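Local atomic coordinates of endo-alpha-(1->5)-L-arabinanase (Bacillus licheniformis, PDB entry 6B7K), a protein that probably catalyses the endohydrolysis of (1->5)-alpha-arabinofuranosidic linkages in arabinans, as a calcium-binding member of glycoside hydrolase family 43. Residues L40-K48 against A57-P65; T197-F206 against L291-P299. All coordinates share one frame; numbering follows the deposited sequence.

Contact 1. Residues L40-K48 against A57-P65; sequences LGTGLRVIK and AAPSIFPTP
Leu44 and Ile61 face each other as an antiparallel hydrogen-bonded pair. Leu44 N donates to Ile61 O at 2.8 Å. Ile61 N returns a bond to Leu44 O at 3.0 Å. On the same face of the sheet their side chains meet at the root, with Leu44 CB 3.8 Å from Ile61 CB. Ile61 CG1 is placed beside its backbone N (chi1 -47°), and this branch meets Val46 CG2 at 3.9 Å. The other branch of Val46, CG1, lies 3.6 Å from Ala58 CB. A weak bond from Ala58 N to Val46 O accompanies that touch. At the other end Leu44 runs alongside Phe62, pointing the same way. Its CD1 approaches the ring obliquely, 4.1 Å from Phe62 CE2. Ile61 CG2 sits over the centre of one face of the same ring.

Gly43 comes close to the opposite backbone. Its CA makes C-H...O contacts with Ile61 O and Phe62 O. Its positive phi suits a glycine, and a side chain here would probably crowd both oxygens.

In the next shell, Leu94 of strand 92-98 touches both Leu44 and Ile61, and Phe36 of strand 32-38 touches both Val46 and Ile61. The Phe62 ring meets Trp69 edge-to-face and also packs against Tyr96. Arg45 starts out away from segment 57-65; its NH2 forms a salt bridge with Asp18 and its NE bonds to Phe20 O.

The two strands, 44-49 and 54-61, form a hairpin in one blade of the five-bladed beta-propeller of this family. The side chain of Leu44 lies about 8 Å from that of Asp23, the predicted proton acceptor. Leu44 and Ile61 carry apolar contact to the next blade. Their two backbone bonds fix the pairing there, whereas the bond at Ala58 is weak.

Contact 2. Residues T197-F206 against L291-P299; sequences TYKDGYYYLF and LYWDSQGWP
The interface between two blades of the propeller brings the hairpin 191-199/202-209 against the end of strand 284-293 and the turn after it. A type I' turn, Lys199 to Tyr202, closes the hairpin. With chi1 at 172°, Lys199 swings its chain away from its own backbone N and lays it over one face of Trp293. Its CE stands 3.3 Å from the centroid of the five-membered ring, a CH-pi contact. The chain bends at its last torsion, and NZ makes a cation-pi contact with that ring. NZ also forms a salt bridge with Asp200 OD1. The edge of Trp293 points at the face of Tyr204 in a T-shaped pair, with planes at 61° and CZ3 over the ring centre. With an alanine at Trp293, Lys199 would probably lose its aromatic platform and Tyr204 the cover over that face. Further along, Phe206 CZ packs 3.5 Å from Pro299 CG and also touches Leu291 CD2. Asp294 OD1 accepts from Gln296 N, an Asx turn, and from Trp298 N on the opposite face of its carboxylate. Around this, Asn268 O takes the Trp293 NE1 bond, Val265 of strand 257-266 touches Thr197, Phe206 and Leu291, and Tyr224 of strand 221-227 meets Phe206 and Pro299.

From the N terminus, contact 1 comes first and closes a hairpin, with eight residues between Lys48 and Ala57, half of them still strand. The chain then passes through the blades that carry Asp84 and Asp142 of the calcium site. Contact 2 opens at Thr197, soon after Glu192, the predicted proton donor. It encloses 84 residues of chain, including strands of both blades and Asp264, another residue of the calcium site. The two contacts follow in series and neither nest nor cross. The centres of contact 1 and contact 2 are about 32 Å apart, on opposite sides of the chain's centre. Contact 1 joins neighbouring strands within one blade; contact 2 ties one blade to the next.

Contact 1. Residues L40-K48 against A57-P65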
loop_
_atom_site.group_PDB
_atom_site.type_symbol
_atom_site.label_atom_id
_atom_site.label_comp_id
_atom_site.label_asym_id
_atom_site.label_seq_id
_atom_site.Cartn_x
_atom_site.Cartn_y
_atom_site.Cartn_z
ATOM N N LEU A 40 9.236 -9.666 -8.205
ATOM C CA LEU A 40 9.395 -10.115 -9.584
ATOM C C LEU A 40 10.022 -11.503 -9.534
ATOM O O LEU A 40 11.233 -11.643 -9.340
ATOM C CB LEU A 40 10.250 -9.133 -10.380
ATOM C CG LEU A 40 10.603 -9.527 -11.816
ATOM C CD1 LEU A 40 9.345 -9.731 -12.645
ATOM C CD2 LEU A 40 11.505 -8.483 -12.451
ATOM N N GLY A 41 9.188 -12.530 -9.697
ATOM C CA GLY A 41 9.638 -13.905 -9.616
ATOM C C GLY A 41 9.323 -14.532 -8.277
ATOM O O GLY A 41 8.345 -15.272 -8.152
ATOM N N THR A 42 10.145 -14.237 -7.273
ATOM C CA THR A 42 9.930 -14.724 -5.921
ATOM C C THR A 42 10.207 -13.596 -4.944
ATOM O O THR A 42 11.008 -12.701 -5.220
ATOM C CB THR A 42 10.812 -15.927 -5.587
ATOM O OG1 THR A 42 10.881 -16.791 -6.724
ATOM C CG2 THR A 42 10.207 -16.720 -4.408
ATOM N N GLY A 43 9.494 -13.621 -3.823
ATOM C CA GLY A 43 9.732 -12.662 -2.761
ATOM C C GLY A 43 9.190 -11.270 -3.015
ATOM O O GLY A 43 8.068 -11.111 -3.506
ATOM N N LEU A 44 9.980 -10.253 -2.675
ATOM C CA LEU A 44 9.570 -8.857 -2.763
ATOM C C LEU A 44 10.607 -8.068 -3.548
ATOM O O LEU A 44 11.813 -8.242 -3.350
ATOM C CB LEU A 44 9.396 -8.249 -1.368
ATOM C CG LEU A 44 8.246 -8.817 -0.539
ATOM C CD1 LEU A 44 8.345 -8.347 0.899
ATOM C CD2 LEU A 44 6.912 -8.410 -1.149
ATOM N N ARG A 45 10.129 -7.197 -4.434
ATOM C CA ARG A 45 10.997 -6.432 -5.318
ATOM C C ARG A 45 11.420 -5.126 -4.659
ATOM O O ARG A 45 10.604 -4.429 -4.051
ATOM C CB ARG A 45 10.285 -6.147 -6.642
ATOM C CG ARG A 45 11.054 -5.258 -7.602
ATOM C CD ARG A 45 10.512 -5.394 -9.019
ATOM N NE ARG A 45 11.039 -4.371 -9.919
ATOM C CZ ARG A 45 12.241 -4.420 -10.489
ATOM N NH1 ARG A 45 13.053 -5.440 -10.247
ATOM N NH2 ARG A 45 12.633 -3.443 -11.297
ATOM N N VAL A 46 12.709 -4.808 -4.774
ATOM C CA VAL A 46 13.271 -3.574 -4.241
ATOM C C VAL A 46 14.108 -2.920 -5.327
ATOM O O VAL A 46 14.919 -3.589 -5.980
ATOM C CB VAL A 46 14.125 -3.827 -2.984
ATOM C CG1 VAL A 46 14.731 -2.529 -2.494
ATOM C CG2 VAL A 46 13.290 -4.469 -1.891
ATOM N N ILE A 47 13.906 -1.620 -5.531
ATOM C CA ILE A 47 14.729 -0.835 -6.439
ATOM C C ILE A 47 15.170 0.429 -5.717
ATOM O O ILE A 47 14.449 0.967 -4.870
ATOM C CB ILE A 47 13.998 -0.503 -7.759
ATOM C CG1 ILE A 47 12.642 0.150 -7.491
ATOM C CG2 ILE A 47 13.814 -1.760 -8.587
ATOM C CD1 ILE A 47 11.865 0.453 -8.755
ATOM N N LYS A 48 16.371 0.892 -6.047
ATOM C CA LYS A 48 17.024 1.984 -5.345
ATOM C C LYS A 48 17.272 3.150 -6.293
ATOM O O LYS A 48 17.248 2.999 -7.518
ATOM C CB LYS A 48 18.352 1.517 -4.729
ATOM C CG LYS A 48 19.281 0.846 -5.731
ATOM C CD LYS A 48 20.467 0.174 -5.058
ATOM C CE LYS A 48 21.364 1.186 -4.375
ATOM N NZ LYS A 48 22.615 0.555 -3.872
ATOM N N ALA A 57 18.047 -2.036 -9.895
ATOM C CA ALA A 57 17.605 -3.194 -9.132
ATOM C C ALA A 57 18.375 -3.305 -7.823
ATOM O O ALA A 57 19.520 -2.863 -7.707
ATOM C CB ALA A 57 17.777 -4.473 -9.954
ATOM N N ALA A 58 17.724 -3.892 -6.828
ATOM C CA ALA A 58 18.278 -4.107 -5.503
ATOM C C ALA A 58 17.948 -5.521 -5.059
ATOM O O ALA A 58 17.032 -6.149 -5.601
ATOM C CB ALA A 58 17.718 -3.088 -4.500
ATOM N N PRO A 59 18.691 -6.065 -4.094
ATOM C CA PRO A 59 18.425 -7.440 -3.651
ATOM C C PRO A 59 16.983 -7.610 -3.200
ATOM O O PRO A 59 16.442 -6.786 -2.460
ATOM C CB PRO A 59 19.410 -7.636 -2.493
ATOM C CG PRO A 59 20.526 -6.707 -2.794
ATOM C CD PRO A 59 19.903 -5.510 -3.460
ATOM N N SER A 60 16.361 -8.689 -3.663
ATOM C CA SER A 60 14.974 -8.967 -3.336
ATOM C C SER A 60 14.851 -9.497 -1.912
ATOM O O SER A 60 15.765 -10.132 -1.380
ATOM C CB SER A 60 14.389 -9.974 -4.323
ATOM O OG SER A 60 14.516 -9.506 -5.653
ATOM N N ILE A 61 13.706 -9.224 -1.295
ATOM C CA ILE A 61 13.405 -9.741 0.034
ATOM C C ILE A 61 12.786 -11.121 -0.115
ATOM O O ILE A 61 12.009 -11.369 -1.046
ATOM C CB ILE A 61 12.471 -8.784 0.800
ATOM C CG1 ILE A 61 12.973 -7.345 0.687
ATOM C CG2 ILE A 61 12.377 -9.191 2.264
ATOM C CD1 ILE A 61 14.347 -7.134 1.273
ATOM N N PHE A 62 13.144 -12.028 0.794
ATOM C CA PHE A 62 12.679 -13.412 0.793
ATOM C C PHE A 62 12.989 -14.101 -0.531
ATOM O O PHE A 62 12.063 -14.424 -1.287
ATOM C CB PHE A 62 11.176 -13.474 1.068
ATOM C CG PHE A 62 10.763 -12.784 2.332
ATOM C CD1 PHE A 62 11.480 -12.964 3.503
ATOM C CD2 PHE A 62 9.659 -11.948 2.347
ATOM C CE1 PHE A 62 11.099 -12.331 4.669
ATOM C CE2 PHE A 62 9.274 -11.307 3.508
ATOM C CZ PHE A 62 9.996 -11.500 4.672
ATOM N N PRO A 63 14.263 -14.336 -0.859
ATOM C CA PRO A 63 14.559 -15.085 -2.092
ATOM C C PRO A 63 14.035 -16.506 -2.053
ATOM O O PRO A 63 13.699 -17.068 -3.103
ATOM C CB PRO A 63 16.093 -15.044 -2.169
ATOM C CG PRO A 63 16.490 -13.887 -1.311
ATOM C CD PRO A 63 15.491 -13.867 -0.198
ATOM N N THR A 64 13.957 -17.105 -0.870
ATOM C CA THR A 64 13.366 -18.410 -0.649
ATOM C C THR A 64 12.123 -18.268 0.221
ATOM O O THR A 64 12.125 -17.485 1.176
ATOM C CB THR A 64 14.356 -19.371 0.026
ATOM O OG1 THR A 64 14.845 -18.789 1.240
ATOM C CG2 THR A 64 15.529 -19.659 -0.897
ATOM N N PRO A 65 11.052 -18.996 -0.084
ATOM C CA PRO A 65 9.792 -18.778 0.636
ATOM C C PRO A 65 9.901 -19.185 2.099
ATOM O O PRO A 65 10.536 -20.185 2.442
ATOM C CB PRO A 65 8.795 -19.664 -0.120
ATOM C CG PRO A 65 9.641 -20.742 -0.716
ATOM C CD PRO A 65 10.949 -20.090 -1.067
#

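Contact 2. Residues T197-F206 against L291-P299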
loop_
_atom_site.group_PDB
_atom_site.type_symbol
_atom_site.label_atom_id
_atom_site.label_comp_id
_atom_site.label_asym_id
_atom_site.label_seq_id
_atom_site.Cartn_x
_atom_site.Cartn_y
_atom_site.Cartn_z
ATOM N N THR A 197 -2.720 8.753 6.429
ATOM C CA THR A 197 -1.741 9.699 6.940
ATOM C C THR A 197 -2.453 10.817 7.687
ATOM O O THR A 197 -3.575 11.199 7.344
ATOM C CB THR A 197 -0.876 10.292 5.817
ATOM O OG1 THR A 197 0.002 11.286 6.364
ATOM C CG2 THR A 197 -1.747 10.920 4.743
ATOM N N TYR A 198 -1.786 11.334 8.714
ATOM C CA TYR A 198 -2.295 12.439 9.515
ATOM C C TYR A 198 -1.611 13.738 9.108
ATOM O O TYR A 198 -0.392 13.778 8.917
ATOM C CB TYR A 198 -2.074 12.183 11.008
ATOM C CG TYR A 198 -2.443 13.354 11.898
ATOM C CD1 TYR A 198 -3.744 13.524 12.352
ATOM C CD2 TYR A 198 -1.488 14.287 12.286
ATOM C CE1 TYR A 198 -4.084 14.590 13.162
ATOM C CE2 TYR A 198 -1.821 15.357 13.095
ATOM C CZ TYR A 198 -3.119 15.502 13.530
ATOM O OH TYR A 198 -3.450 16.564 14.337
ATOM N N LYS A 199 -2.401 14.802 8.987
ATOM C CA LYS A 199 -1.850 16.118 8.675
ATOM C C LYS A 199 -2.823 17.188 9.137
ATOM O O LYS A 199 -3.965 17.231 8.665
ATOM C CB LYS A 199 -1.569 16.261 7.182
ATOM C CG LYS A 199 -1.171 17.672 6.798
ATOM C CD LYS A 199 -0.805 17.779 5.339
ATOM C CE LYS A 199 -0.541 19.224 4.955
ATOM N NZ LYS A 199 0.541 19.832 5.774
ATOM N N ASP A 200 -2.370 18.044 10.050
ATOM C CA ASP A 200 -3.112 19.220 10.501
ATOM C C ASP A 200 -4.537 18.861 10.924
ATOM O O ASP A 200 -5.524 19.404 10.427
ATOM C CB ASP A 200 -3.107 20.306 9.423
ATOM C CG ASP A 200 -1.734 20.928 9.229
ATOM O OD1 ASP A 200 -0.826 20.229 8.735
ATOM O OD2 ASP A 200 -1.564 22.117 9.576
ATOM N N GLY A 201 -4.626 17.915 11.857
ATOM C CA GLY A 201 -5.876 17.574 12.494
ATOM C C GLY A 201 -6.695 16.501 11.807
ATOM O O GLY A 201 -7.583 15.923 12.443
ATOM N N TYR A 202 -6.435 16.216 10.534
ATOM C CA TYR A 202 -7.226 15.256 9.778
ATOM C C TYR A 202 -6.379 14.055 9.380
ATOM O O TYR A 202 -5.190 14.191 9.075
ATOM C CB TYR A 202 -7.825 15.895 8.520
ATOM C CG TYR A 202 -9.020 16.777 8.787
ATOM C CD1 TYR A 202 -10.254 16.225 9.115
ATOM C CD2 TYR A 202 -8.923 18.159 8.704
ATOM C CE1 TYR A 202 -11.356 17.029 9.359
ATOM C CE2 TYR A 202 -10.019 18.970 8.945
ATOM C CZ TYR A 202 -11.232 18.399 9.272
ATOM O OH TYR A 202 -12.324 19.203 9.514
ATOM N N TYR A 203 -7.006 12.880 9.389
ATOM C CA TYR A 203 -6.428 11.666 8.827
ATOM C C TYR A 203 -6.936 11.508 7.400
ATOM O O TYR A 203 -8.138 11.636 7.150
ATOM C CB TYR A 203 -6.800 10.438 9.661
ATOM C CG TYR A 203 -6.232 10.430 11.064
ATOM C CD1 TYR A 203 -4.953 9.944 11.314
ATOM C CD2 TYR A 203 -6.976 10.897 12.140
ATOM C CE1 TYR A 203 -4.430 9.929 12.596
ATOM C CE2 TYR A 203 -6.461 10.886 13.425
ATOM C CZ TYR A 203 -5.189 10.402 13.648
ATOM O OH TYR A 203 -4.675 10.391 14.925
ATOM N N TYR A 204 -6.025 11.234 6.466
ATOM C CA TYR A 204 -6.350 11.142 5.044
ATOM C C TYR A 204 -6.148 9.708 4.571
ATOM O O TYR A 204 -5.010 9.244 4.446
ATOM C CB TYR A 204 -5.502 12.109 4.222
ATOM C CG TYR A 204 -5.802 13.559 4.501
ATOM C CD1 TYR A 204 -5.197 14.219 5.561
ATOM C CD2 TYR A 204 -6.696 14.268 3.710
ATOM C CE1 TYR A 204 -5.472 15.544 5.824
ATOM C CE2 TYR A 204 -6.977 15.594 3.965
ATOM C CZ TYR A 204 -6.362 16.226 5.024
ATOM O OH TYR A 204 -6.635 17.549 5.286
ATOM N N LEU A 205 -7.249 9.017 4.294
ATOM C CA LEU A 205 -7.202 7.654 3.776
ATOM C C LEU A 205 -7.211 7.703 2.252
ATOM O O LEU A 205 -8.205 8.113 1.643
ATOM C CB LEU A 205 -8.378 6.835 4.301
ATOM C CG LEU A 205 -8.620 5.498 3.596
ATOM C CD1 LEU A 205 -7.408 4.585 3.735
ATOM C CD2 LEU A 205 -9.875 4.819 4.122
ATOM N N PHE A 206 -6.102 7.295 1.637
ATOM C CA PHE A 206 -6.052 7.078 0.198
ATOM C C PHE A 206 -6.376 5.620 -0.095
ATOM O O PHE A 206 -6.032 4.731 0.688
ATOM C CB PHE A 206 -4.673 7.420 -0.370
ATOM C CG PHE A 206 -4.244 8.839 -0.136
ATOM C CD1 PHE A 206 -3.714 9.228 1.084
ATOM C CD2 PHE A 206 -4.344 9.779 -1.146
ATOM C CE1 PHE A 206 -3.308 10.531 1.296
ATOM C CE2 PHE A 206 -3.941 11.084 -0.940
ATOM C CZ PHE A 206 -3.422 11.460 0.283
ATOM N N LEU A 291 3.441 15.655 -3.371
ATOM C CA LEU A 291 2.047 15.842 -2.990
ATOM C C LEU A 291 1.880 17.165 -2.256
ATOM O O LEU A 291 2.629 17.464 -1.321
ATOM C CB LEU A 291 1.566 14.687 -2.111
ATOM C CG LEU A 291 0.046 14.598 -1.971
ATOM C CD1 LEU A 291 -0.585 14.325 -3.326
ATOM C CD2 LEU A 291 -0.354 13.536 -0.966
ATOM N N TYR A 292 0.897 17.952 -2.679
ATOM C CA TYR A 292 0.592 19.235 -2.063
ATOM C C TYR A 292 -0.805 19.191 -1.460
ATOM O O TYR A 292 -1.506 18.177 -1.525
ATOM C CB TYR A 292 0.721 20.372 -3.080
ATOM C CG TYR A 292 2.075 20.408 -3.742
ATOM C CD1 TYR A 292 3.155 21.023 -3.124
ATOM C CD2 TYR A 292 2.277 19.811 -4.979
ATOM C CE1 TYR A 292 4.397 21.052 -3.723
ATOM C CE2 TYR A 292 3.514 19.833 -5.586
ATOM C CZ TYR A 292 4.572 20.454 -4.956
ATOM O OH TYR A 292 5.805 20.472 -5.564
ATOM N N TRP A 293 -1.204 20.306 -0.854
ATOM C CA TRP A 293 -2.476 20.394 -0.153
ATOM C C TRP A 293 -3.082 21.767 -0.408
ATOM O O TRP A 293 -2.398 22.786 -0.260
ATOM C CB TRP A 293 -2.291 20.141 1.349
ATOM C CG TRP A 293 -1.397 18.959 1.646
ATOM C CD1 TRP A 293 -0.033 18.935 1.607
ATOM C CD2 TRP A 293 -1.808 17.635 2.019
ATOM N NE1 TRP A 293 0.430 17.684 1.930
ATOM C CE2 TRP A 293 -0.638 16.866 2.186
ATOM C CE3 TRP A 293 -3.049 17.025 2.227
ATOM C CZ2 TRP A 293 -0.672 15.523 2.558
ATOM C CZ3 TRP A 293 -3.080 15.691 2.598
ATOM C CH2 TRP A 293 -1.900 14.955 2.756
ATOM N N ASP A 294 -4.358 21.792 -0.796
ATOM C CA ASP A 294 -4.997 23.038 -1.207
ATOM C C ASP A 294 -5.340 23.916 -0.008
ATOM O O ASP A 294 -4.836 23.692 1.098
ATOM C CB ASP A 294 -6.252 22.751 -2.043
ATOM C CG ASP A 294 -7.278 21.895 -1.311
ATOM O OD1 ASP A 294 -7.177 21.733 -0.075
ATOM O OD2 ASP A 294 -8.197 21.378 -1.982
ATOM N N SER A 295 -6.198 24.915 -0.219
ATOM C CA SER A 295 -6.563 25.823 0.862
ATOM C C SER A 295 -7.375 25.136 1.952
ATOM O O SER A 295 -7.425 25.642 3.078
ATOM C CB SER A 295 -7.345 27.016 0.308
ATOM O OG SER A 295 -6.546 27.783 -0.574
ATOM N N GLN A 296 -8.005 24.001 1.650
ATOM C CA GLN A 296 -8.790 23.257 2.626
ATOM C C GLN A 296 -8.046 22.051 3.179
ATOM O O GLN A 296 -8.647 21.241 3.891
ATOM C CB GLN A 296 -10.120 22.807 2.016
ATOM C CG GLN A 296 -11.128 23.920 1.798
ATOM C CD GLN A 296 -10.759 24.820 0.639
ATOM O OE1 GLN A 296 -10.092 24.394 -0.305
ATOM N NE2 GLN A 296 -11.180 26.076 0.709
ATOM N N GLY A 297 -6.761 21.908 2.867
ATOM C CA GLY A 297 -5.984 20.789 3.357
ATOM C C GLY A 297 -6.162 19.494 2.599
ATOM O O GLY A 297 -5.648 18.462 3.046
ATOM N N TRP A 298 -6.869 19.508 1.468
ATOM C CA TRP A 298 -7.057 18.290 0.695
ATOM C C TRP A 298 -5.829 18.003 -0.169
ATOM O O TRP A 298 -5.159 18.927 -0.635
ATOM C CB TRP A 298 -8.291 18.407 -0.193
ATOM C CG TRP A 298 -9.573 18.496 0.571
ATOM C CD1 TRP A 298 -10.241 19.632 0.919
ATOM C CD2 TRP A 298 -10.345 17.403 1.084
ATOM N NE1 TRP A 298 -11.381 19.317 1.615
ATOM C CE2 TRP A 298 -11.469 17.954 1.728
ATOM C CE3 TRP A 298 -10.197 16.013 1.057
ATOM C CZ2 TRP A 298 -12.440 17.163 2.341
ATOM C CZ3 TRP A 298 -11.162 15.230 1.667
ATOM C CH2 TRP A 298 -12.268 15.807 2.299
ATOM N N PRO A 299 -5.522 16.728 -0.404
ATOM C CA PRO A 299 -4.328 16.390 -1.193
ATOM C C PRO A 299 -4.539 16.694 -2.669
ATOM O O PRO A 299 -5.553 16.312 -3.257
ATOM C CB PRO A 299 -4.150 14.884 -0.951
ATOM C CG PRO A 299 -5.109 14.529 0.156
ATOM C CD PRO A 299 -6.209 15.530 0.097
#